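Local coordinates for flagellar protein FlgA (Thermotoga maritima, PDB 3FRN) that probably acts as a periplasmic chaperone in flagellar assembly, helping the P-ring of the basal body to form, at residues Val17-Leu20 against Asp21-Thr24; Ile36-Gly40 against Leu41-Val45; Gly71-Ser74 against Leu75-Val79; Lys167-Val170 against Phe171-Tyr174; Pro177-Asp180 against Val181-Val185. All coordinates share one frame; numbering follows the deposited sequence. Where two conformers were deposited one is given.

From the N terminus, contact 1 closes a short turn just after strand 16-18. Contact 2 then rounds the bend between strand 35-37, the partner of 16-18, and strand 42-45. The two touch through Leu18 against Leu37 and Ile23 against Val45. Contact 3 starts helix 74-87 and packs on contact 2, Leu75 meeting Leu38 and Lys76 lying along Gly40 and Leu41. Much later, contact 4 turns the chain out of strand 163-169, and contact 5 begins helix 181-184; Val170 packs on Pro177 and Phe179 between them. All five run in series, none nested or crossed, with centres of contacts 1 and 5 about 43 Å apart.

Contact 1: residues Val17-Leu20 against Asp21-Thr24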
loop_
_atom_site.group_PDB
_atom_site.type_symbol
_atom_site.label_atom_id
_atom_site.label_comp_id
_atom_site.label_asym_id
_atom_site.label_seq_id
_atom_site.Cartn_x
_atom_site.Cartn_y
_atom_site.Cartn_z
ATOM N N VAL A 17 -19.046 -3.752 25.111
ATOM C CA VAL A 17 -19.696 -4.460 24.021
ATOM C C VAL A 17 -20.435 -3.428 23.185
ATOM O O VAL A 17 -21.161 -2.608 23.729
ATOM C CB VAL A 17 -20.674 -5.550 24.539
ATOM C CG1 VAL A 17 -21.549 -6.064 23.421
ATOM C CG2 VAL A 17 -19.916 -6.701 25.183
ATOM N N LEU A 18 -20.224 -3.458 21.873
ATOM C CA LEU A 18 -20.916 -2.557 20.954
ATOM C C LEU A 18 -22.232 -3.161 20.490
ATOM O O LEU A 18 -22.285 -4.331 20.121
ATOM C CB LEU A 18 -20.042 -2.255 19.737
ATOM C CG LEU A 18 -20.625 -1.471 18.557
ATOM C CD1 LEU A 18 -20.561 0.021 18.807
ATOM C CD2 LEU A 18 -19.857 -1.824 17.307
ATOM N N PHE A 19 -23.286 -2.348 20.515
ATOM C CA PHE A 19 -24.601 -2.757 20.054
ATOM C C PHE A 19 -25.020 -1.902 18.877
ATOM O O PHE A 19 -24.596 -0.753 18.760
ATOM C CB PHE A 19 -25.637 -2.600 21.166
ATOM C CG PHE A 19 -25.374 -3.450 22.375
ATOM C CD1 PHE A 19 -25.763 -4.782 22.401
ATOM C CD2 PHE A 19 -24.763 -2.910 23.498
ATOM C CE1 PHE A 19 -25.534 -5.568 23.520
ATOM C CE2 PHE A 19 -24.537 -3.689 24.625
ATOM C CZ PHE A 19 -24.923 -5.021 24.634
ATOM N N LEU A 20 -25.877 -2.464 18.025
ATOM C CA LEU A 20 -26.415 -1.773 16.853
ATOM C C LEU A 20 -26.905 -0.344 17.137
ATOM O O LEU A 20 -26.625 0.564 16.357
ATOM C CB LEU A 20 -27.540 -2.606 16.231
ATOM C CG LEU A 20 -28.198 -2.110 14.944
ATOM C CD1 LEU A 20 -27.200 -2.059 13.794
ATOM C CD2 LEU A 20 -29.368 -3.006 14.605
ATOM N N ASP A 21 -27.611 -0.152 18.254
ATOM C CA ASP A 21 -28.111 1.168 18.667
ATOM C C ASP A 21 -27.024 2.240 18.728
ATOM O O ASP A 21 -27.298 3.421 18.486
ATOM C CB ASP A 21 -28.804 1.084 20.030
ATOM C CG ASP A 21 -29.506 2.383 20.415
ATOM O OD1 ASP A 21 -29.214 2.910 21.510
ATOM O OD2 ASP A 21 -30.337 2.886 19.623
ATOM N N ASP A 22 -25.801 1.819 19.055
ATOM C CA ASP A 22 -24.649 2.717 19.156
ATOM C C ASP A 22 -24.229 3.304 17.808
ATOM O O ASP A 22 -23.745 4.435 17.750
ATOM C CB ASP A 22 -23.453 1.999 19.798
ATOM C CG ASP A 22 -23.743 1.514 21.208
ATOM O OD1 ASP A 22 -24.469 2.220 21.941
ATOM O OD2 ASP A 22 -23.240 0.434 21.589
ATOM N N ILE A 23 -24.423 2.542 16.731
ATOM C CA ILE A 23 -24.017 2.994 15.396
ATOM C C ILE A 23 -25.166 3.375 14.462
ATOM O O ILE A 23 -24.970 3.468 13.251
ATOM C CB ILE A 23 -23.118 1.962 14.681
ATOM C CG1 ILE A 23 -23.880 0.658 14.443
ATOM C CG2 ILE A 23 -21.845 1.720 15.473
ATOM C CD1 ILE A 23 -23.012 -0.454 13.945
ATOM N N THR A 24 -26.358 3.583 15.013
ATOM C CA THR A 24 -27.492 4.050 14.218
ATOM C C THR A 24 -27.996 5.400 14.720
ATOM O O THR A 24 -27.858 5.722 15.900
ATOM C CB THR A 24 -28.669 3.034 14.185
ATOM O OG1 THR A 24 -29.030 2.653 15.519
ATOM C CG2 THR A 24 -28.286 1.794 13.388
#
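Asp22 reaches back over a 3-10 turn to hold Phe19, and its side chain is the one to follow. At the root, CB of Asp22 sits 3.2 Å from O of Phe19, and it also packs at 3.6 Å on CD1 of Leu18, whose side chain slides past it in the opposite direction. With CG anti to its own carbonyl carbon (chi1 -61°), the carboxylate lies over the start of the turn, alongside the Phe19 side chain and pointing the same way. At the tip, OD2 of Asp22 takes the N-H of Phe19 at 3.0 Å in a nearly straight bond (171°). That donor comes from above the carboxylate plane, 36° out of it. The same oxygen lies at the edge of the Phe19 ring, near CD2. The backbone answers in the other direction, N of Asp22 bonding to O of Phe19 at 2.9 Å, so both residues are gripped twice. One step on, N of Ile23 bonds to O of Leu20 at 3.0 Å.

Two apolar contacts accompany the turn: CD1 of Leu18 is 4.0 Å from CG2 of Ile23, and CD1 of Leu20 is 4.0 Å from CG2 of Thr24. The polar ends of the other residues turn to the chain that follows, Asp21 to Lys27 and the N-H of Val28, Thr24 OG1 to the carbonyl of Glu26. Leu18 and Ile23 both pack on Leu11 of strand 10-13 and reach strand 65-69, while Leu18 also touches Met35 and Leu37 of its partner strand 35-37.

Contact 2: residues Ile36-Gly40 against Leu41-Val45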
loop_
_atom_site.group_PDB
_atom_site.type_symbol
_atom_site.label_atom_id
_atom_site.label_comp_id
_atom_site.label_asym_id
_atom_site.label_seq_id
_atom_site.Cartn_x
_atom_site.Cartn_y
_atom_site.Cartn_z
ATOM N N ILE A 36 -16.536 -6.638 20.240
ATOM C CA ILE A 36 -15.883 -6.498 21.542
ATOM C C ILE A 36 -14.948 -5.306 21.442
ATOM O O ILE A 36 -13.969 -5.357 20.716
ATOM C CB ILE A 36 -15.050 -7.765 21.911
ATOM C CG1 ILE A 36 -15.916 -9.028 21.855
ATOM C CG2 ILE A 36 -14.395 -7.619 23.288
ATOM C CD1 ILE A 36 -17.137 -8.983 22.751
ATOM N N LEU A 37 -15.249 -4.238 22.170
ATOM C CA LEU A 37 -14.504 -2.996 22.046
ATOM C C LEU A 37 -13.334 -2.935 23.040
ATOM O O LEU A 37 -13.548 -2.940 24.247
ATOM C CB LEU A 37 -15.464 -1.831 22.281
ATOM C CG LEU A 37 -16.164 -1.080 21.145
ATOM C CD1 LEU A 37 -16.486 -1.917 19.941
ATOM C CD2 LEU A 37 -17.415 -0.420 21.699
ATOM N N LEU A 38 -12.097 -2.902 22.536
ATOM C CA LEU A 38 -10.912 -2.931 23.413
ATOM C C LEU A 38 -10.184 -1.601 23.395
ATOM O O LEU A 38 -10.187 -0.900 22.376
ATOM C CB LEU A 38 -9.969 -4.092 23.017
ATOM C CG LEU A 38 -10.467 -5.530 23.167
ATOM C CD1 LEU A 38 -9.490 -6.498 22.528
ATOM C CD2 LEU A 38 -10.679 -5.930 24.642
ATOM N N PRO A 39 -9.563 -1.221 24.529
ATOM C CA PRO A 39 -9.130 0.153 24.606
ATOM C C PRO A 39 -8.040 0.475 23.579
ATOM O O PRO A 39 -7.146 -0.341 23.343
ATOM C CB PRO A 39 -8.566 0.262 26.033
ATOM C CG PRO A 39 -8.164 -1.149 26.369
ATOM C CD PRO A 39 -9.208 -1.985 25.736
ATOM N N GLY A 40 -8.135 1.660 22.985
ATOM C CA GLY A 40 -7.081 2.188 22.118
ATOM C C GLY A 40 -7.055 1.667 20.694
ATOM O O GLY A 40 -6.157 2.020 19.932
ATOM N N LEU A 41 -8.026 0.825 20.334
ATOM C CA LEU A 41 -8.114 0.244 18.994
ATOM C C LEU A 41 -9.217 0.892 18.157
ATOM O O LEU A 41 -10.216 1.378 18.694
ATOM C CB LEU A 41 -8.362 -1.264 19.064
ATOM C CG LEU A 41 -7.319 -2.157 19.737
ATOM C CD1 LEU A 41 -7.771 -3.608 19.755
ATOM C CD2 LEU A 41 -5.979 -2.052 19.051
ATOM N N GLU A 42 -9.030 0.872 16.836
ATOM C CA GLU A 42 -9.981 1.460 15.899
ATOM C C GLU A 42 -10.811 0.370 15.258
ATOM O O GLU A 42 -10.276 -0.653 14.855
ATOM C CB GLU A 42 -9.239 2.206 14.803
ATOM C CG GLU A 42 -10.029 3.342 14.183
ATOM C CD GLU A 42 -9.831 4.669 14.895
ATOM O OE1 GLU A 42 -9.070 4.714 15.887
ATOM O OE2 GLU A 42 -10.434 5.672 14.452
ATOM N N TYR A 43 -12.112 0.598 15.144
ATOM C CA TYR A 43 -13.022 -0.402 14.600
ATOM C C TYR A 43 -13.677 0.109 13.329
ATOM O O TYR A 43 -13.920 1.299 13.175
ATOM C CB TYR A 43 -14.109 -0.766 15.629
ATOM C CG TYR A 43 -13.590 -1.590 16.783
ATOM C CD1 TYR A 43 -12.727 -1.038 17.729
ATOM C CD2 TYR A 43 -13.959 -2.905 16.926
ATOM C CE1 TYR A 43 -12.228 -1.794 18.765
ATOM C CE2 TYR A 43 -13.466 -3.681 17.972
ATOM C CZ TYR A 43 -12.596 -3.108 18.880
ATOM O OH TYR A 43 -12.113 -3.849 19.918
ATOM N N LEU A 44 -13.987 -0.804 12.421
ATOM C CA LEU A 44 -14.704 -0.432 11.221
ATOM C C LEU A 44 -15.863 -1.390 11.084
ATOM O O LEU A 44 -15.650 -2.566 10.824
ATOM C CB LEU A 44 -13.780 -0.560 10.019
ATOM C CG LEU A 44 -13.883 0.411 8.853
ATOM C CD1 LEU A 44 -13.498 1.827 9.261
ATOM C CD2 LEU A 44 -12.984 -0.088 7.748
ATOM N N VAL A 45 -17.083 -0.907 11.306
ATOM C CA VAL A 45 -18.262 -1.744 11.137
ATOM C C VAL A 45 -18.650 -1.748 9.667
ATOM O O VAL A 45 -19.024 -0.712 9.113
ATOM C CB VAL A 45 -19.464 -1.264 11.966
ATOM C CG1 VAL A 45 -20.677 -2.152 11.694
ATOM C CG2 VAL A 45 -19.141 -1.272 13.437
#
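Tyr43 and the main chain on either side of Leu37 supply the polar part of this contact. The phenol OH of Tyr43 gives its proton to O of Ile36 at 2.5 Å, in the carbonyl plane and on a lone pair. Ile36 is modelled in two conformers, so the shortness of that bond should not be pressed. The same OH accepts the N-H of Leu38 at 2.8 Å (144°). One hydroxyl thus serves an acceptor and a donor on the same edge of the chain at the end of strand 35-37, much as a neighbouring strand would. A third bond, N of Leu41 to O of Leu38 at 3.4 Å, is weak and closes the bend.

A CH-pi contact covers one face of the ring. CD1 of Leu37 stands over the centre of that face of Tyr43, 4.0 Å from the centroid and 10° off the normal. The ring is carried there with CG beside the backbone N (chi1 -72°). A phenylalanine here would probably keep this face contact but leave O of Ile36 and N of Leu38 without their shared hydroxyl.

Of the purely apolar contacts, CB of Leu38 meets CD1 of Leu41 at 4.0 Å, across the mouth of the turn. Val96 and Thr99 of strand 93-101, with Ile67 and Val69 of strand 65-69, also pack on Tyr43.

Leu38 to Leu41 form a type II beta turn, with Gly40 at the third position, where a positive phi suits glycine. The turn joins strands of two different sheets, so it is no hairpin, and it lies in the N-terminal domain of FlgA.

Contact 3: residues Gly71-Ser74 against Leu75-Val79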
loop_
_atom_site.group_PDB
_atom_site.type_symbol
_atom_site.label_atom_id
_atom_site.label_comp_id
_atom_site.label_asym_id
_atom_site.label_seq_id
_atom_site.Cartn_x
_atom_site.Cartn_y
_atom_site.Cartn_z
ATOM N N GLY A 71 -8.852 4.821 25.833
ATOM C CA GLY A 71 -8.015 3.952 26.664
ATOM C C GLY A 71 -6.541 4.187 26.434
ATOM O O GLY A 71 -6.146 4.802 25.439
ATOM N N TYR A 72 -5.733 3.711 27.378
ATOM C CA TYR A 72 -4.284 3.720 27.262
ATOM C C TYR A 72 -3.884 2.957 26.012
ATOM O O TYR A 72 -4.646 2.122 25.515
ATOM C CB TYR A 72 -3.643 3.135 28.531
ATOM C CG TYR A 72 -3.715 4.109 29.676
ATOM C CD1 TYR A 72 -3.305 5.415 29.502
ATOM C CD2 TYR A 72 -4.220 3.742 30.913
ATOM C CE1 TYR A 72 -3.384 6.332 30.521
ATOM C CE2 TYR A 72 -4.302 4.664 31.957
ATOM C CZ TYR A 72 -3.882 5.951 31.749
ATOM O OH TYR A 72 -3.931 6.902 32.756
ATOM N N SER A 73 -2.710 3.271 25.476
ATOM C CA SER A 73 -2.358 2.795 24.138
ATOM C C SER A 73 -1.439 1.582 24.146
ATOM O O SER A 73 -0.842 1.251 23.124
ATOM C CB SER A 73 -1.735 3.929 23.323
ATOM O OG SER A 73 -0.581 4.426 23.974
ATOM N N SER A 74 -1.352 0.908 25.287
ATOM C CA SER A 74 -0.392 -0.166 25.474
ATOM C C SER A 74 -0.783 -1.444 24.747
ATOM O O SER A 74 0.061 -2.111 24.152
ATOM C CB SER A 74 -0.207 -0.449 26.964
ATOM O OG SER A 74 -1.443 -0.820 27.546
ATOM N N LEU A 75 -2.058 -1.801 24.816
ATOM C CA LEU A 75 -2.540 -2.976 24.106
ATOM C C LEU A 75 -2.353 -2.772 22.588
ATOM O O LEU A 75 -1.754 -3.612 21.913
ATOM C CB LEU A 75 -4.008 -3.247 24.445
ATOM C CG LEU A 75 -4.701 -4.251 23.519
ATOM C CD1 LEU A 75 -4.080 -5.633 23.679
ATOM C CD2 LEU A 75 -6.194 -4.294 23.784
ATOM N N LYS A 76 -2.878 -1.660 22.079
ATOM C CA LYS A 76 -2.701 -1.224 20.693
ATOM C C LYS A 76 -1.253 -1.343 20.227
ATOM O O LYS A 76 -0.979 -1.983 19.215
ATOM C CB LYS A 76 -3.136 0.238 20.554
ATOM C CG LYS A 76 -3.013 0.775 19.145
ATOM C CD LYS A 76 -2.352 2.138 19.138
ATOM C CE LYS A 76 -2.083 2.589 17.722
ATOM N NZ LYS A 76 -1.869 4.055 17.695
ATOM N N ASN A 77 -0.343 -0.716 20.973
ATOM C CA ASN A 77 1.086 -0.774 20.687
ATOM C C ASN A 77 1.576 -2.212 20.575
ATOM O O ASN A 77 2.271 -2.560 19.626
ATOM C CB ASN A 77 1.899 -0.042 21.763
ATOM C CG ASN A 77 1.913 1.474 21.585
ATOM O OD1 ASN A 77 2.747 2.157 22.173
ATOM N ND2 ASN A 77 0.999 2.001 20.783
ATOM N N ALA A 78 1.195 -3.049 21.537
ATOM C CA ALA A 78 1.665 -4.432 21.572
ATOM C C ALA A 78 1.052 -5.262 20.442
ATOM O O ALA A 78 1.691 -6.168 19.899
ATOM C CB ALA A 78 1.384 -5.057 22.932
ATOM N N VAL A 79 -0.180 -4.929 20.086
ATOM C CA VAL A 79 -0.855 -5.531 18.940
ATOM C C VAL A 79 -0.183 -5.086 17.626
ATOM O O VAL A 79 0.215 -5.933 16.825
ATOM C CB VAL A 79 -2.389 -5.268 18.975
ATOM C CG1 VAL A 79 -3.061 -5.549 17.619
ATOM C CG2 VAL A 79 -3.030 -6.109 20.071
HETATM O O HOH W 1 -4.641 0.094 23.507
#
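This is a helix start at the surface, where Ser73 and Ser74 lead from the loop after strand 65-69 into helix 74-87 and bond to Asn77 and Ala78. N of Asn77 reaches O of Ser73 at 3.0 Å (162°), and N of Ala78 reaches O of Ser74 at 3.0 Å, the first two i to i+4 bonds of the helix. Ser73 is the N-cap by position, but its hydroxyl makes no capping bond. A water does related work instead: it accepts the N-H of Lys76 at 2.9 Å and donates to O of Tyr72 at 2.9 Å, bridging the third residue of the helix to the loop.

Asn77 leans back over the same carbonyl its N-H holds. A chi1 of -80° turns its amide back along the chain, which brings CB to 3.3 Å and ND2 to 3.1 Å from O of Ser73; the ND2 approach is too poorly angled for a hydrogen bond. CB of Ala78 rests 3.5 Å from O of Ser74.

Leu75 and Val79 turn inward onto Leu126, and Val79 onto Val124 as well, both of strand 121-127. A helix laid on an antiparallel sheet in this way is consistent with a HotDog-like domain.

Contact 4: residues Lys167-Val170 against Phe171-Tyr174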
loop_
_atom_site.group_PDB
_atom_site.type_symbol
_atom_site.label_atom_id
_atom_site.label_comp_id
_atom_site.label_asym_id
_atom_site.label_seq_id
_atom_site.Cartn_x
_atom_site.Cartn_y
_atom_site.Cartn_z
ATOM N N LYS A 167 -3.981 10.214 -3.607
ATOM C CA LYS A 167 -4.018 9.349 -2.422
ATOM C C LYS A 167 -4.539 7.953 -2.784
ATOM O O LYS A 167 -5.592 7.832 -3.407
ATOM C CB LYS A 167 -4.891 9.980 -1.329
ATOM C CG LYS A 167 -4.121 10.709 -0.224
ATOM C CD LYS A 167 -4.170 9.935 1.092
ATOM C CE LYS A 167 -3.359 10.613 2.205
ATOM N NZ LYS A 167 -1.938 10.127 2.296
ATOM N N ARG A 168 -3.797 6.909 -2.413
ATOM C CA ARG A 168 -4.201 5.522 -2.694
ATOM C C ARG A 168 -3.799 4.561 -1.569
ATOM O O ARG A 168 -2.874 4.838 -0.806
ATOM C CB ARG A 168 -3.568 5.026 -4.003
ATOM C CG ARG A 168 -4.147 5.584 -5.299
ATOM C CD ARG A 168 -5.429 4.877 -5.736
ATOM N NE ARG A 168 -5.526 4.779 -7.196
ATOM C CZ ARG A 168 -5.911 5.768 -7.998
ATOM N NH1 ARG A 168 -5.959 5.576 -9.311
ATOM N NH2 ARG A 168 -6.247 6.949 -7.495
ATOM N N ASN A 169 -4.491 3.426 -1.480
ATOM C CA ASN A 169 -4.087 2.345 -0.587
ATOM C C ASN A 169 -2.962 1.536 -1.222
ATOM O O ASN A 169 -3.178 0.789 -2.179
ATOM C CB ASN A 169 -5.279 1.438 -0.239
ATOM C CG ASN A 169 -4.952 0.389 0.834
ATOM O OD1 ASN A 169 -3.833 0.314 1.366
ATOM N ND2 ASN A 169 -5.946 -0.430 1.156
ATOM N N VAL A 170 -1.767 1.690 -0.664
ATOM C CA VAL A 170 -0.560 1.022 -1.141
ATOM C C VAL A 170 -0.672 -0.497 -1.015
ATOM O O VAL A 170 -0.014 -1.228 -1.741
ATOM C CB VAL A 170 0.701 1.562 -0.399
ATOM C CG1 VAL A 170 1.984 0.849 -0.852
ATOM C CG2 VAL A 170 0.823 3.075 -0.594
ATOM N N PHE A 171 -1.530 -0.969 -0.116
ATOM C CA PHE A 171 -1.705 -2.410 0.071
ATOM C C PHE A 171 -2.670 -3.024 -0.944
ATOM O O PHE A 171 -2.903 -4.232 -0.931
ATOM C CB PHE A 171 -2.167 -2.729 1.496
ATOM C CG PHE A 171 -1.115 -2.513 2.549
ATOM C CD1 PHE A 171 0.224 -2.348 2.208
ATOM C CD2 PHE A 171 -1.463 -2.510 3.888
ATOM C CE1 PHE A 171 1.185 -2.152 3.181
ATOM C CE2 PHE A 171 -0.510 -2.323 4.864
ATOM C CZ PHE A 171 0.817 -2.144 4.513
ATOM N N GLU A 172 -3.232 -2.176 -1.805
ATOM C CA GLU A 172 -4.110 -2.603 -2.891
ATOM C C GLU A 172 -3.528 -2.200 -4.251
ATOM O O GLU A 172 -4.250 -2.105 -5.238
ATOM C CB GLU A 172 -5.508 -2.007 -2.714
ATOM C CG GLU A 172 -6.427 -2.813 -1.794
ATOM C CD GLU A 172 -7.699 -2.056 -1.404
ATOM O OE1 GLU A 172 -8.804 -2.495 -1.796
ATOM O OE2 GLU A 172 -7.598 -1.023 -0.706
ATOM N N ILE A 173 -2.222 -1.950 -4.278
ATOM C CA ILE A 173 -1.486 -1.683 -5.507
ATOM C C ILE A 173 -0.577 -2.878 -5.810
ATOM O O ILE A 173 0.160 -3.354 -4.932
ATOM C CB ILE A 173 -0.634 -0.392 -5.378
ATOM C CG1 ILE A 173 -1.539 0.843 -5.303
ATOM C CG2 ILE A 173 0.361 -0.263 -6.538
ATOM C CD1 ILE A 173 -0.822 2.111 -4.836
ATOM N N TYR A 174 -0.648 -3.375 -7.045
ATOM C CA TYR A 174 0.224 -4.464 -7.488
ATOM C C TYR A 174 1.510 -3.886 -8.047
ATOM O O TYR A 174 1.508 -3.249 -9.101
ATOM C CB TYR A 174 -0.474 -5.340 -8.531
ATOM C CG TYR A 174 -1.319 -6.437 -7.923
ATOM C CD1 TYR A 174 -2.525 -6.145 -7.281
ATOM C CD2 TYR A 174 -0.910 -7.767 -7.987
ATOM C CE1 TYR A 174 -3.299 -7.147 -6.717
ATOM C CE2 TYR A 174 -1.683 -8.780 -7.427
ATOM C CZ TYR A 174 -2.872 -8.464 -6.796
ATOM O OH TYR A 174 -3.637 -9.467 -6.242
#
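Asn169 ends strand 163-169 by turning the backbone back on itself, its O taking the N-H of Glu172 at 3.0 Å, and a weak bond of 3.4 Å from N of Ile173 to O of Val170 continues the turn.

The side chain of Asn169 ties this turn at two further points. Its CG swings anti to the backbone N (chi1 -173°), carrying the amide forward over the residues that follow. OD1 of Asn169 accepts the N-H of Phe171 at 3.0 Å, with the donor well above the amide plane; it also takes the N-H of Lys141 from strand 132-148. At the other end of the amide, ND2 of Asn169 donates to OE2 of Glu172 at 2.6 Å, meeting the carboxylate on its anti side, and the bond is bent (136°). The amide and carboxylate planes stand 75° apart, so the two groups cross instead of lying flat together. A leucine in its place would probably leave the N-H of Phe171 and the Glu172 carboxylate without these partners, setting the glutamate free to turn.

Ile173 points back toward the strand end. Its CG1 is 3.5 Å from O of Asn169, and its CD1 lies 3.9 Å from CA of Val170 and 4.1 Å from CB of Arg168. The guanidinium of Arg168 pairs with Glu166.

OD1 of residue i bonded to the N-H of residue i+2 makes an Asx turn, and with the main-chain bond from Glu172 it forms an Asx motif, here ending a strand of the SAF region.

Contact 5: residues Pro177-Asp180 against Val181-Val185; sequences PFFD and VSEVV
A short, weakly bonded helix in the SAF region, about 181-184, begins here, and Glu183 and Val184 fold back from it onto Phe178, Phe179 and Asp180 of the incoming loop. N of Glu183 bonds to O of Asp180 at 3.1 Å, arriving from well above the carbonyl plane (66° out of it). Within the helix, O of Val181 accepts from both Val184 and Val185.

Phe178 is met from two directions. Over one face stands CG1 of Val184, 4.1 Å from the centroid and offset toward the rim, a CH-pi contact; the other methyl of Val184, CG2, touches CG of Phe178 at 3.7 Å. At the ring edge, in plane, comes OE2 of Glu183, 3.5 Å from CD1 of Phe178. That carboxylate gets there on a chain extended beyond CG. OE2 also takes the N-H of Phe179 at 3.3 Å, a weak bond though nearly straight (164°). Val146 of strand 132-148 packs against both Phe178 and Val184.

An oxygen facing the ring's hydrogen-bearing edge probably gains a mild electrostatic benefit, added to that of the weak bond from the main chain. Against this, OD2 of Asp180 lies 4.9 Å from OE1 of Glu183, near enough that the two like charges are likely to oppose each other somewhat.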
loop_
_atom_site.group_PDB
_atom_site.type_symbol
_atom_site.label_atom_id
_atom_site.label_comp_id
_atom_site.label_asym_id
_atom_site.label_seq_id
_atom_site.Cartn_x
_atom_site.Cartn_y
_atom_site.Cartn_z
ATOM N N PRO A 177 4.754 1.383 -5.869
ATOM C CA PRO A 177 4.417 2.696 -6.415
ATOM C C PRO A 177 5.497 3.757 -6.169
ATOM O O PRO A 177 6.507 3.485 -5.506
ATOM C CB PRO A 177 3.141 3.063 -5.659
ATOM C CG PRO A 177 3.272 2.359 -4.339
ATOM C CD PRO A 177 4.078 1.113 -4.585
ATOM N N PHE A 178 5.278 4.954 -6.706
ATOM C CA PHE A 178 6.164 6.100 -6.472
ATOM C C PHE A 178 5.457 7.148 -5.623
ATOM O O PHE A 178 4.259 7.355 -5.761
ATOM C CB PHE A 178 6.607 6.728 -7.798
ATOM C CG PHE A 178 7.399 5.802 -8.675
ATOM C CD1 PHE A 178 8.755 5.627 -8.471
ATOM C CD2 PHE A 178 6.779 5.105 -9.704
ATOM C CE1 PHE A 178 9.483 4.770 -9.278
ATOM C CE2 PHE A 178 7.496 4.241 -10.509
ATOM C CZ PHE A 178 8.844 4.079 -10.301
ATOM N N PHE A 179 6.203 7.817 -4.757
ATOM C CA PHE A 179 5.596 8.726 -3.784
ATOM C C PHE A 179 5.947 10.178 -4.075
ATOM O O PHE A 179 5.624 11.080 -3.302
ATOM C CB PHE A 179 6.003 8.317 -2.360
ATOM C CG PHE A 179 5.769 6.858 -2.068
ATOM C CD1 PHE A 179 4.494 6.391 -1.774
ATOM C CD2 PHE A 179 6.813 5.949 -2.119
ATOM C CE1 PHE A 179 4.271 5.047 -1.521
ATOM C CE2 PHE A 179 6.593 4.601 -1.869
ATOM C CZ PHE A 179 5.320 4.151 -1.570
ATOM N N ASP A 180 6.594 10.389 -5.218
ATOM C CA ASP A 180 7.097 11.695 -5.606
ATOM C C ASP A 180 7.261 11.739 -7.117
ATOM O O ASP A 180 7.721 10.774 -7.730
ATOM C CB ASP A 180 8.444 11.962 -4.929
ATOM C CG ASP A 180 8.714 13.439 -4.719
ATOM O OD1 ASP A 180 7.749 14.237 -4.721
ATOM O OD2 ASP A 180 9.896 13.803 -4.537
ATOM N N VAL A 181 6.874 12.860 -7.713
ATOM C CA VAL A 181 7.074 13.095 -9.138
ATOM C C VAL A 181 8.572 13.008 -9.462
ATOM O O VAL A 181 8.971 12.425 -10.475
ATOM C CB VAL A 181 6.460 14.463 -9.556
ATOM C CG1 VAL A 181 6.952 14.913 -10.919
ATOM C CG2 VAL A 181 4.941 14.378 -9.549
ATOM N N SER A 182 9.388 13.543 -8.555
ATOM C CA SER A 182 10.845 13.529 -8.665
ATOM C C SER A 182 11.469 12.129 -8.776
ATOM O O SER A 182 12.607 11.987 -9.231
ATOM C CB SER A 182 11.453 14.275 -7.481
ATOM O OG SER A 182 12.857 14.117 -7.457
ATOM N N GLU A 183 10.725 11.107 -8.359
ATOM C CA GLU A 183 11.189 9.725 -8.463
ATOM C C GLU A 183 10.990 9.148 -9.862
ATOM O O GLU A 183 11.686 8.211 -10.250
ATOM C CB GLU A 183 10.465 8.832 -7.458
ATOM C CG GLU A 183 10.743 9.142 -6.006
ATOM C CD GLU A 183 9.829 8.375 -5.055
ATOM O OE1 GLU A 183 9.525 8.907 -3.968
ATOM O OE2 GLU A 183 9.410 7.245 -5.390
ATOM N N VAL A 184 10.042 9.703 -10.614
ATOM C CA VAL A 184 9.654 9.132 -11.905
ATOM C C VAL A 184 10.065 9.957 -13.130
ATOM O O VAL A 184 10.194 9.405 -14.221
ATOM C CB VAL A 184 8.139 8.875 -11.993
ATOM C CG1 VAL A 184 7.885 7.537 -12.644
ATOM C CG2 VAL A 184 7.514 8.894 -10.621
ATOM N N VAL A 185 10.246 11.268 -12.969
ATOM C CA VAL A 185 10.641 12.110 -14.110
ATOM C C VAL A 185 12.020 11.732 -14.646
ATOM O O VAL A 185 12.982 11.601 -13.883
ATOM C CB VAL A 185 10.578 13.636 -13.816
ATOM C CG1 VAL A 185 9.141 14.110 -13.841
ATOM C CG2 VAL A 185 11.264 13.990 -12.490
#